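Side-chain contacts in Mn transporter subunit (PDB 3UJP), which probably captures manganese in the periplasm and delivers it to a membrane transporter, as the metal-binding subunit of an ABC-type uptake system: residues T39-M44 with L140-N145; Q46-D51 with E144-A149; E56-I61 with H66-T71; D82-N87 with R93-F98. All coordinates share one frame; numbering follows the deposited sequence.

Contact 1: T39-M44 with L140-N145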
# COMPACT_ATOMS: atom_id res chain seq x y z
N THR A 39 -4.11 -14.13 8.04
CA THR A 39 -4.80 -12.85 8.04
C THR A 39 -5.12 -12.23 9.40
O THR A 39 -5.23 -11.01 9.50
CB THR A 39 -6.15 -13.01 7.40
OG1 THR A 39 -6.95 -13.85 8.24
CG2 THR A 39 -6.00 -13.64 6.03
N VAL A 40 -5.34 -13.03 10.44
CA VAL A 40 -5.61 -12.41 11.73
C VAL A 40 -4.34 -11.73 12.19
O VAL A 40 -4.35 -10.54 12.48
CB VAL A 40 -6.05 -13.38 12.79
CG1 VAL A 40 -6.32 -12.62 14.05
CG2 VAL A 40 -7.30 -14.12 12.33
N LEU A 41 -3.24 -12.47 12.23
CA LEU A 41 -1.97 -11.83 12.54
C LEU A 41 -1.72 -10.64 11.62
O LEU A 41 -1.10 -9.66 12.04
CB LEU A 41 -0.82 -12.82 12.44
CG LEU A 41 -0.66 -13.78 13.60
CD1 LEU A 41 0.76 -14.31 13.64
CD2 LEU A 41 -1.01 -13.07 14.89
N ALA A 42 -2.18 -10.71 10.38
CA ALA A 42 -1.86 -9.63 9.44
C ALA A 42 -2.49 -8.29 9.87
O ALA A 42 -1.85 -7.24 9.76
CB ALA A 42 -2.24 -10.00 8.00
N ASP A 43 -3.72 -8.34 10.38
CA ASP A 43 -4.45 -7.15 10.84
C ASP A 43 -3.92 -6.61 12.16
O ASP A 43 -3.84 -5.41 12.34
CB ASP A 43 -5.94 -7.46 10.98
CG ASP A 43 -6.72 -6.29 11.54
OD1 ASP A 43 -6.97 -5.33 10.78
OD2 ASP A 43 -7.09 -6.32 12.74
N MET A 44 -3.56 -7.51 13.08
CA MET A 44 -2.89 -7.13 14.32
C MET A 44 -1.56 -6.42 14.11
O MET A 44 -1.24 -5.46 14.80
CB MET A 44 -2.60 -8.34 15.18
CG MET A 44 -3.80 -9.11 15.59
SD MET A 44 -3.37 -10.32 16.86
CE MET A 44 -2.21 -9.40 17.86
N LEU A 140 -2.64 -8.85 24.21
CA LEU A 140 -1.80 -7.73 24.57
C LEU A 140 -0.33 -8.11 24.49
O LEU A 140 0.53 -7.29 24.12
CB LEU A 140 -2.19 -7.14 25.93
CG LEU A 140 -3.57 -6.48 26.08
CD1 LEU A 140 -3.73 -5.87 27.46
CD2 LEU A 140 -3.85 -5.43 25.04
N VAL A 141 -0.04 -9.36 24.78
CA VAL A 141 1.33 -9.83 24.64
C VAL A 141 1.68 -10.07 23.16
O VAL A 141 2.84 -9.92 22.74
CB VAL A 141 1.56 -11.06 25.50
CG1 VAL A 141 1.17 -10.77 26.92
CG2 VAL A 141 0.73 -12.17 25.00
N TYR A 142 0.69 -10.44 22.36
CA TYR A 142 0.90 -10.53 20.93
C TYR A 142 1.41 -9.19 20.44
O TYR A 142 2.46 -9.10 19.81
CB TYR A 142 -0.41 -10.85 20.24
CG TYR A 142 -0.72 -12.32 20.12
CD1 TYR A 142 -0.27 -13.04 19.02
CD2 TYR A 142 -1.45 -12.98 21.09
CE1 TYR A 142 -0.54 -14.39 18.89
CE2 TYR A 142 -1.73 -14.35 20.96
CZ TYR A 142 -1.27 -15.04 19.85
OH TYR A 142 -1.52 -16.40 19.68
N VAL A 143 0.66 -8.13 20.77
CA VAL A 143 0.90 -6.79 20.23
C VAL A 143 2.20 -6.21 20.74
O VAL A 143 2.82 -5.39 20.09
CB VAL A 143 -0.23 -5.79 20.56
CG1 VAL A 143 -1.60 -6.37 20.24
CG2 VAL A 143 -0.17 -5.36 22.02
N GLU A 144 2.62 -6.63 21.92
CA GLU A 144 3.84 -6.07 22.44
C GLU A 144 5.01 -6.65 21.69
O GLU A 144 5.93 -5.92 21.32
CB GLU A 144 4.00 -6.38 23.91
CG GLU A 144 5.42 -6.13 24.37
CD GLU A 144 5.71 -4.67 24.54
OE1 GLU A 144 4.82 -3.85 24.22
OE2 GLU A 144 6.82 -4.34 25.01
N ASN A 145 4.98 -7.97 21.47
CA ASN A 145 6.09 -8.65 20.78
C ASN A 145 6.24 -8.21 19.34
O ASN A 145 7.33 -8.25 18.77
CB ASN A 145 5.95 -10.17 20.85
CG ASN A 145 5.98 -10.70 22.28
OD1 ASN A 145 6.68 -10.17 23.15
ND2 ASN A 145 5.20 -11.74 22.53
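Y142, whose ring packs against L41 and M44, carries a polar atom held by two partners: its OH is hydrogen-bonded to N87 OD1 and, weakly, to T111 OG1. The contact is a helix-helix crossing in an alpha/beta lobe built round a parallel sheet, and it shows how a widely spaced pair can be bridged largely by one long side chain. The axes of the T39-M44 and L140-N145 segments come no nearer than 11.2 Å and cross steeply at -66°, so M44 has to reach across. Its chain runs out extended through CG and SD and then bends at chi3 (39°), which swings the methyl CE against the second helix. There CE rests 3.3 Å from Y142 CB and 3.9 Å from V143 CG1, touching two successive residues of that helix. The sulfur makes a Met-aromatic contact: M44 SD stands 5.2 Å from the centroid of the Y142 ring, 34° off the ring normal, an oblique approach. The phenol end is tethered by its hydrogen bonds, and CE lies beside the root of the side chain. Further layers bury the junction: F284 of helix 284-296 packs on M44, while S169 and L172 of helix 158-183 pack on V143. L41, which also touches T36 of strand 33-36 and L110, meets the tyrosine at about a right angle, its CD2 lying 4.2 Å from Y142 CD1.

Contact 2: Q46-D51 with E144-A149. With ZN (zinc ion), chain H.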
# COMPACT_ATOMS: atom_id res chain seq x y z
N GLN A 46 -0.51 -5.06 11.12
CA GLN A 46 -0.80 -3.87 10.32
C GLN A 46 -1.26 -2.76 11.26
O GLN A 46 -1.14 -1.57 10.95
CB GLN A 46 -1.82 -4.15 9.21
CG GLN A 46 -2.53 -2.89 8.65
CD GLN A 46 -1.69 -2.06 7.64
OE1 GLN A 46 -0.50 -1.76 7.86
NE2 GLN A 46 -2.33 -1.68 6.53
N ASN A 47 -1.76 -3.14 12.43
CA ASN A 47 -2.23 -2.16 13.38
C ASN A 47 -1.15 -1.54 14.25
O ASN A 47 -1.37 -0.47 14.79
CB ASN A 47 -3.43 -2.66 14.19
CG ASN A 47 -4.74 -2.11 13.65
OD1 ASN A 47 -4.98 -0.91 13.74
ND2 ASN A 47 -5.58 -2.98 13.06
N VAL A 48 0.02 -2.17 14.35
CA VAL A 48 1.16 -1.58 15.06
C VAL A 48 2.11 -0.86 14.10
O VAL A 48 2.90 0.01 14.50
CB VAL A 48 1.98 -2.63 15.82
CG1 VAL A 48 3.26 -2.02 16.36
CG2 VAL A 48 1.16 -3.25 16.95
N ALA A 49 2.06 -1.22 12.83
CA ALA A 49 3.05 -0.72 11.87
C ALA A 49 2.59 0.57 11.19
O ALA A 49 3.36 1.50 10.98
CB ALA A 49 3.37 -1.79 10.84
N GLY A 50 1.32 0.65 10.85
CA GLY A 50 0.82 1.88 10.29
C GLY A 50 1.21 1.86 8.85
O GLY A 50 1.26 0.80 8.23
N ASP A 51 1.45 3.06 8.33
CA ASP A 51 1.94 3.20 6.98
C ASP A 51 3.47 3.17 6.94
O ASP A 51 4.06 3.32 5.86
CB ASP A 51 1.33 4.42 6.27
CG ASP A 51 1.31 5.67 7.13
OD1 ASP A 51 2.23 5.90 7.95
OD2 ASP A 51 0.37 6.47 6.97
N GLU A 144 2.62 -6.63 21.92
CA GLU A 144 3.84 -6.07 22.44
C GLU A 144 5.01 -6.65 21.69
O GLU A 144 5.93 -5.92 21.32
CB GLU A 144 4.00 -6.38 23.91
CG GLU A 144 5.42 -6.13 24.37
CD GLU A 144 5.71 -4.67 24.54
OE1 GLU A 144 4.82 -3.85 24.22
OE2 GLU A 144 6.82 -4.34 25.01
N ASN A 145 4.98 -7.97 21.47
CA ASN A 145 6.09 -8.65 20.78
C ASN A 145 6.24 -8.21 19.34
O ASN A 145 7.33 -8.25 18.77
CB ASN A 145 5.95 -10.17 20.85
CG ASN A 145 5.98 -10.70 22.28
OD1 ASN A 145 6.68 -10.17 23.15
ND2 ASN A 145 5.20 -11.74 22.53
N ILE A 146 5.12 -7.80 18.74
CA ILE A 146 5.11 -7.18 17.43
C ILE A 146 5.82 -5.85 17.52
O ILE A 146 6.47 -5.41 16.56
CB ILE A 146 3.70 -6.88 16.97
CG1 ILE A 146 2.90 -8.18 16.79
CG2 ILE A 146 3.74 -6.10 15.71
CD1 ILE A 146 1.39 -7.98 16.64
N ARG A 147 5.70 -5.19 18.67
CA ARG A 147 6.27 -3.88 18.84
C ARG A 147 7.78 -4.01 18.90
O ARG A 147 8.50 -3.39 18.12
CB ARG A 147 5.73 -3.21 20.10
CG ARG A 147 5.67 -1.69 20.04
CD ARG A 147 5.92 -1.14 21.43
NE ARG A 147 7.27 -1.49 21.87
CZ ARG A 147 7.69 -1.45 23.13
NH1 ARG A 147 8.93 -1.79 23.42
NH2 ARG A 147 6.86 -1.09 24.11
N GLN A 148 8.26 -4.84 19.82
CA GLN A 148 9.71 -5.07 19.96
C GLN A 148 10.37 -5.52 18.67
O GLN A 148 11.52 -5.18 18.39
CB GLN A 148 10.01 -6.10 21.05
CG GLN A 148 9.62 -5.71 22.46
CD GLN A 148 9.74 -6.89 23.41
OE1 GLN A 148 10.34 -7.92 23.07
NE2 GLN A 148 9.15 -6.76 24.60
N ALA A 149 9.65 -6.31 17.89
CA ALA A 149 10.19 -6.88 16.66
C ALA A 149 10.40 -5.79 15.64
O ALA A 149 11.34 -5.87 14.84
CB ALA A 149 9.25 -7.93 16.12
ZN ZN H . 1.28 8.29 8.39
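V48 meets I146 and the stem of R147 where helix 39-49, close to its C-terminal end, lies against helix 136-153, a purely apolar helix-helix junction. The rotamers show how the two branched side chains fit. V48 holds CG1 opposite its own backbone N (chi1 171°), and this sets CB and both methyls round a single methyl of I146: CG2 of the isoleucine lies 3.9 Å from V48 CB, 4.0 Å from V48 CG2 and 4.2 Å from V48 CG1. I146 offers that short branch because its longer one, CG1 and CD1, is turned to the side of its backbone N and runs toward M44. R147 contributes hydrocarbon only, with CG 4.4 Å from V48 CG1. Beyond CG its chain turns at chi3 (63°) and leaves the junction, bringing the guanidinium over E144. There OE2 lies above one face of the group, 3.4 Å from R147 NH2, so the attraction is one of charge without a directed N-H. The same E144 oxygen also receives a weak hydrogen bond from Q148 NE2, one helical turn on. F150 packs on V48 as well, and N162 and A165 of helix 158-183 touch R147. After A49 the helix breaks at G50, whose positive phi (80°) would push any side chain against the carbonyl oxygen of A49. The chain then reaches D51, which holds a zinc ion also bound by E30 of the third subunit; both carboxylate oxygens take part, OD2 at 2.5 Å and OD1 at 2.6 Å from the metal.

Contact 3: E56-I61 with H66-T71. With MN (manganese (II) ion), chain D; ZN (zinc ion), chain E.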
# COMPACT_ATOMS: atom_id res chain seq x y z
N GLU A 56 1.95 -8.05 5.01
CA GLU A 56 1.27 -8.92 4.08
C GLU A 56 1.12 -10.29 4.69
O GLU A 56 1.86 -10.65 5.59
CB GLU A 56 2.09 -8.97 2.80
CG GLU A 56 1.43 -9.66 1.64
CD GLU A 56 2.36 -9.68 0.43
OE1 GLU A 56 3.50 -9.15 0.56
OE2 GLU A 56 1.96 -10.23 -0.63
N SER A 57 0.15 -11.05 4.20
CA SER A 57 -0.13 -12.37 4.73
C SER A 57 0.29 -13.46 3.73
O SER A 57 0.30 -13.22 2.51
CB SER A 57 -1.62 -12.48 4.97
OG SER A 57 -1.97 -13.63 5.74
N ILE A 58 0.62 -14.65 4.24
CA ILE A 58 0.85 -15.81 3.38
C ILE A 58 -0.50 -16.33 2.87
O ILE A 58 -0.79 -16.32 1.66
CB ILE A 58 1.58 -16.98 4.11
CG1 ILE A 58 2.92 -16.56 4.71
CG2 ILE A 58 1.77 -18.17 3.18
CD1 ILE A 58 3.95 -16.36 3.72
N THR A 59 -1.30 -16.80 3.83
CA THR A 59 -2.61 -17.40 3.54
C THR A 59 -3.60 -16.28 3.25
O THR A 59 -3.66 -15.31 3.99
CB THR A 59 -3.11 -18.12 4.76
OG1 THR A 59 -3.28 -17.16 5.80
CG2 THR A 59 -2.11 -19.15 5.24
N ARG A 60 -4.38 -16.42 2.19
CA ARG A 60 -5.17 -15.27 1.76
C ARG A 60 -6.69 -15.40 1.93
O ARG A 60 -7.43 -15.63 0.98
CB ARG A 60 -4.77 -14.83 0.35
CG ARG A 60 -3.26 -14.65 0.22
CD ARG A 60 -2.87 -13.78 -0.95
NE ARG A 60 -1.44 -13.48 -0.94
CZ ARG A 60 -0.85 -12.63 -1.77
NH1 ARG A 60 0.46 -12.42 -1.69
NH2 ARG A 60 -1.56 -11.99 -2.70
N ILE A 61 -7.10 -15.23 3.19
CA ILE A 61 -8.49 -15.20 3.69
C ILE A 61 -9.01 -16.60 3.85
O ILE A 61 -8.39 -17.54 3.38
CB ILE A 61 -9.47 -14.42 2.83
CG1 ILE A 61 -10.20 -13.37 3.67
CG2 ILE A 61 -10.49 -15.36 2.19
CD1 ILE A 61 -9.29 -12.27 4.16
N HIS A 66 -3.78 -24.13 9.43
CA HIS A 66 -3.07 -25.12 10.24
C HIS A 66 -2.28 -26.11 9.37
O HIS A 66 -1.22 -26.59 9.79
CB HIS A 66 -4.06 -25.95 11.06
CG HIS A 66 -4.53 -25.31 12.33
ND1 HIS A 66 -3.92 -25.53 13.54
CD2 HIS A 66 -5.60 -24.52 12.58
CE1 HIS A 66 -4.58 -24.88 14.48
NE2 HIS A 66 -5.59 -24.25 13.93
N GLY A 67 -2.79 -26.43 8.19
CA GLY A 67 -2.14 -27.40 7.33
C GLY A 67 -1.99 -26.91 5.92
O GLY A 67 -1.98 -27.69 4.97
N TYR A 68 -1.87 -25.59 5.79
CA TYR A 68 -1.79 -24.92 4.50
C TYR A 68 -0.59 -25.48 3.78
O TYR A 68 0.36 -25.96 4.40
CB TYR A 68 -1.66 -23.39 4.70
CG TYR A 68 -1.45 -22.55 3.44
CD1 TYR A 68 -2.46 -22.41 2.49
CD2 TYR A 68 -0.25 -21.87 3.22
CE1 TYR A 68 -2.28 -21.64 1.35
CE2 TYR A 68 -0.06 -21.10 2.08
CZ TYR A 68 -1.07 -20.99 1.15
OH TYR A 68 -0.90 -20.23 0.01
N GLU A 69 -0.66 -25.47 2.45
CA GLU A 69 0.45 -25.92 1.64
C GLU A 69 0.96 -24.77 0.80
O GLU A 69 0.37 -24.45 -0.23
CB GLU A 69 0.03 -27.07 0.73
CG GLU A 69 1.18 -27.94 0.25
CD GLU A 69 1.68 -28.84 1.36
OE1 GLU A 69 2.92 -28.83 1.63
OE2 GLU A 69 0.83 -29.56 1.96
N PRO A 70 2.07 -24.16 1.24
CA PRO A 70 2.69 -23.00 0.58
C PRO A 70 3.02 -23.22 -0.92
O PRO A 70 3.86 -24.07 -1.23
CB PRO A 70 3.98 -22.78 1.37
CG PRO A 70 3.81 -23.55 2.63
CD PRO A 70 2.87 -24.67 2.36
N THR A 71 2.35 -22.47 -1.80
CA THR A 71 2.72 -22.39 -3.21
C THR A 71 4.12 -21.77 -3.25
O THR A 71 4.63 -21.37 -2.20
CB THR A 71 1.70 -21.56 -4.07
OG1 THR A 71 1.29 -20.36 -3.38
CG2 THR A 71 0.47 -22.39 -4.39
MN MN D . -7.54 -23.45 14.46
ZN ZN E . 4.07 -29.23 3.07
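I58 and T59 pack against the ring of Y68, and the residues leading up to them show how a chain leaving a strand can be braced by its own side chains. E56, still in strand 54-57, sends its carboxylate to R60, four residues on, with OE2 2.9 Å from R60 NH1 in a salt bridge. S57 follows with a hydrogen bond from its OG to T59 O (3.0 Å), tying the strand end to the turn beyond it. I58 then turns CG2 to Y68 and brings it within 3.6 Å of CE2, approaching the ring obliquely. T59 comes over one face: its CG2 stands 4.0 Å from the centroid and 19° off the normal, a CH-pi contact, while its OG1 bonds to T37 O. In R60 the guanidinium has I58 O at its edge, in its plane. The tyrosine leans into this pair because its CG is turned opposite the backbone N (chi1 175°), and its OH is hydrogen-bonded to D74 OD1. Two residues earlier, H66 NE2 binds the manganese ion at 2.2 Å together with H131, E197 and D272. The contact therefore lies on the connection from strand 54-57, at one border of the parallel sheet beside strand 33-36, to helix 72-80, with the start of helix 39-49 packed on S57.

Contact 4: D82-N87 with R93-F98. With ZN (zinc ion), chain F; ZN (zinc ion), chain G.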
# COMPACT_ATOMS: atom_id res chain seq x y z
N ASP A 82 11.62 -8.65 4.80
CA ASP A 82 12.72 -8.21 5.68
C ASP A 82 12.55 -8.73 7.11
O ASP A 82 13.41 -8.53 7.97
CB ASP A 82 12.90 -6.67 5.69
CG ASP A 82 13.08 -6.06 4.28
OD1 ASP A 82 12.06 -5.83 3.60
OD2 ASP A 82 14.24 -5.79 3.85
N LEU A 83 11.42 -9.39 7.35
CA LEU A 83 11.09 -9.98 8.65
C LEU A 83 9.82 -10.80 8.53
O LEU A 83 8.90 -10.43 7.82
CB LEU A 83 10.89 -8.91 9.72
CG LEU A 83 10.28 -9.42 11.04
CD1 LEU A 83 11.12 -10.52 11.65
CD2 LEU A 83 10.10 -8.30 12.04
N ILE A 84 9.76 -11.92 9.25
CA ILE A 84 8.63 -12.83 9.14
C ILE A 84 8.12 -13.20 10.51
O ILE A 84 8.83 -13.77 11.33
CB ILE A 84 8.98 -14.12 8.36
CG1 ILE A 84 9.16 -13.81 6.87
CG2 ILE A 84 7.91 -15.17 8.58
CD1 ILE A 84 10.12 -14.73 6.15
N LEU A 85 6.87 -12.85 10.73
CA LEU A 85 6.24 -12.90 12.04
C LEU A 85 5.24 -14.02 12.02
O LEU A 85 4.37 -14.05 11.15
CB LEU A 85 5.51 -11.59 12.27
CG LEU A 85 6.17 -10.58 13.20
CD1 LEU A 85 7.66 -10.67 13.03
CD2 LEU A 85 5.66 -9.21 12.88
N TYR A 86 5.35 -14.94 12.97
CA TYR A 86 4.42 -16.04 13.01
C TYR A 86 3.96 -16.32 14.44
O TYR A 86 4.59 -15.89 15.40
CB TYR A 86 5.02 -17.29 12.35
CG TYR A 86 6.10 -18.03 13.12
CD1 TYR A 86 7.40 -17.55 13.20
CD2 TYR A 86 5.82 -19.25 13.75
CE1 TYR A 86 8.39 -18.25 13.88
CE2 TYR A 86 6.80 -19.94 14.44
CZ TYR A 86 8.08 -19.44 14.50
OH TYR A 86 9.05 -20.13 15.19
N ASN A 87 2.83 -17.02 14.55
CA ASN A 87 2.19 -17.30 15.83
C ASN A 87 3.02 -18.23 16.71
O ASN A 87 3.24 -17.94 17.87
CB ASN A 87 0.76 -17.84 15.63
CG ASN A 87 0.01 -18.07 16.93
OD1 ASN A 87 -1.04 -17.48 17.16
ND2 ASN A 87 0.54 -18.93 17.79
N ARG A 93 1.61 -25.52 10.94
CA ARG A 93 2.41 -26.73 11.01
C ARG A 93 3.45 -26.74 9.92
O ARG A 93 4.47 -27.44 10.03
CB ARG A 93 1.51 -27.96 10.92
CG ARG A 93 1.27 -28.60 12.28
CD ARG A 93 0.30 -29.77 12.23
NE ARG A 93 -1.09 -29.39 11.99
CZ ARG A 93 -1.76 -29.69 10.88
NH1 ARG A 93 -1.16 -30.37 9.91
NH2 ARG A 93 -3.03 -29.32 10.73
N TRP A 94 3.19 -25.94 8.88
CA TRP A 94 4.00 -25.91 7.66
C TRP A 94 5.16 -24.92 7.72
O TRP A 94 6.00 -24.87 6.82
CB TRP A 94 3.12 -25.55 6.46
CG TRP A 94 2.27 -24.35 6.72
CD1 TRP A 94 1.00 -24.34 7.24
CD2 TRP A 94 2.62 -22.97 6.53
NE1 TRP A 94 0.54 -23.05 7.37
CE2 TRP A 94 1.52 -22.19 6.94
CE3 TRP A 94 3.76 -22.32 6.04
CZ2 TRP A 94 1.52 -20.81 6.87
CZ3 TRP A 94 3.76 -20.94 5.98
CH2 TRP A 94 2.65 -20.20 6.38
N PHE A 95 5.21 -24.14 8.79
CA PHE A 95 6.15 -23.05 8.88
C PHE A 95 7.58 -23.56 8.94
O PHE A 95 8.37 -23.24 8.06
CB PHE A 95 5.84 -22.14 10.06
CG PHE A 95 6.50 -20.82 9.96
CD1 PHE A 95 6.09 -19.89 9.01
CD2 PHE A 95 7.57 -20.51 10.78
CE1 PHE A 95 6.72 -18.67 8.89
CE2 PHE A 95 8.21 -19.29 10.67
CZ PHE A 95 7.78 -18.36 9.72
N GLU A 96 7.91 -24.36 9.96
CA GLU A 96 9.25 -24.93 10.11
C GLU A 96 9.92 -25.20 8.76
O GLU A 96 11.06 -24.79 8.50
CB GLU A 96 9.16 -26.24 10.92
CG GLU A 96 10.50 -26.87 11.30
CD GLU A 96 10.34 -28.22 12.01
OE1 GLU A 96 10.88 -29.22 11.50
OE2 GLU A 96 9.69 -28.28 13.08
N GLN A 97 9.19 -25.88 7.90
CA GLN A 97 9.73 -26.31 6.62
C GLN A 97 9.85 -25.16 5.63
O GLN A 97 10.83 -25.06 4.88
CB GLN A 97 8.80 -27.35 6.06
CG GLN A 97 9.26 -27.92 4.80
CD GLN A 97 8.97 -29.38 4.79
OE1 GLN A 97 8.29 -29.88 3.90
NE2 GLN A 97 9.48 -30.08 5.80
N PHE A 98 8.82 -24.33 5.60
CA PHE A 98 8.76 -23.13 4.77
C PHE A 98 9.92 -22.22 5.15
O PHE A 98 10.59 -21.66 4.30
CB PHE A 98 7.44 -22.41 5.06
CG PHE A 98 7.24 -21.15 4.28
CD1 PHE A 98 6.70 -21.19 3.00
CD2 PHE A 98 7.55 -19.92 4.83
CE1 PHE A 98 6.49 -20.01 2.27
CE2 PHE A 98 7.35 -18.74 4.11
CZ PHE A 98 6.83 -18.79 2.82
ZN ZN F . 14.70 -5.75 1.70
ZN ZN G . 9.95 -29.48 14.59
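Y86 and F95 form an offset stack, their centroids 4.1 Å apart and their planes inclined at 26°. The tyrosine can be followed outward from its root. Its CB sits over the face of F95, only 12° off the normal of that ring, in a CH-pi contact. With CG placed between the backbone N and the carbonyl carbon (chi1 74°), the Y86 ring slides past the rim of the phenyl instead of lying squarely upon it. CG is 3.5 Å from F95 CE2; CD2 lies 3.7 Å from F95 CD2; CZ lies 3.8 Å from F95 CE2; and OH runs on beyond the rim, about 4.7 Å from F95 CE2. The phenyl thus has one face against Y86, while I84 CG2 comes to its edge close to the ring plane, 3.4 Å from F95 CZ, so face and edge are both met by the same strand. E92 and V109 also pack on the tyrosine. Shortened to an alanine here, the side chain would keep CB over the phenyl, but F95 would probably lose its stacking partner and be set freer to turn beside the gap. F98 touches D74, I75 and A78 of helix 72-80. The arrangement is that of a beta-alpha-beta unit, strand 83-86, helix 95-100 and strand 107-109, in which aromatic and aliphatic side chains seal the helix to the parallel sheet.

All four contacts are buried, and none has a hydrogen bond across its own segments; what varies is the apolar chemistry. Contacts 1 and 2 join the same two helices, 39-49 and 136-153, and meet where M44 CE touches I146 CD1. Contact 1, nearer the centre of the chain, relies on methionine and tyrosine, whereas contact 2, farther out, is aliphatic, with charged groups at its margins. Contacts 3 and 4 both reach the four-stranded sheet and use aromatic rings, one against methyl groups, the other against a second ring. H66 O and R93 N, probably hydrogen-bonded, connect them, and contact 3 alone includes a manganese ligand.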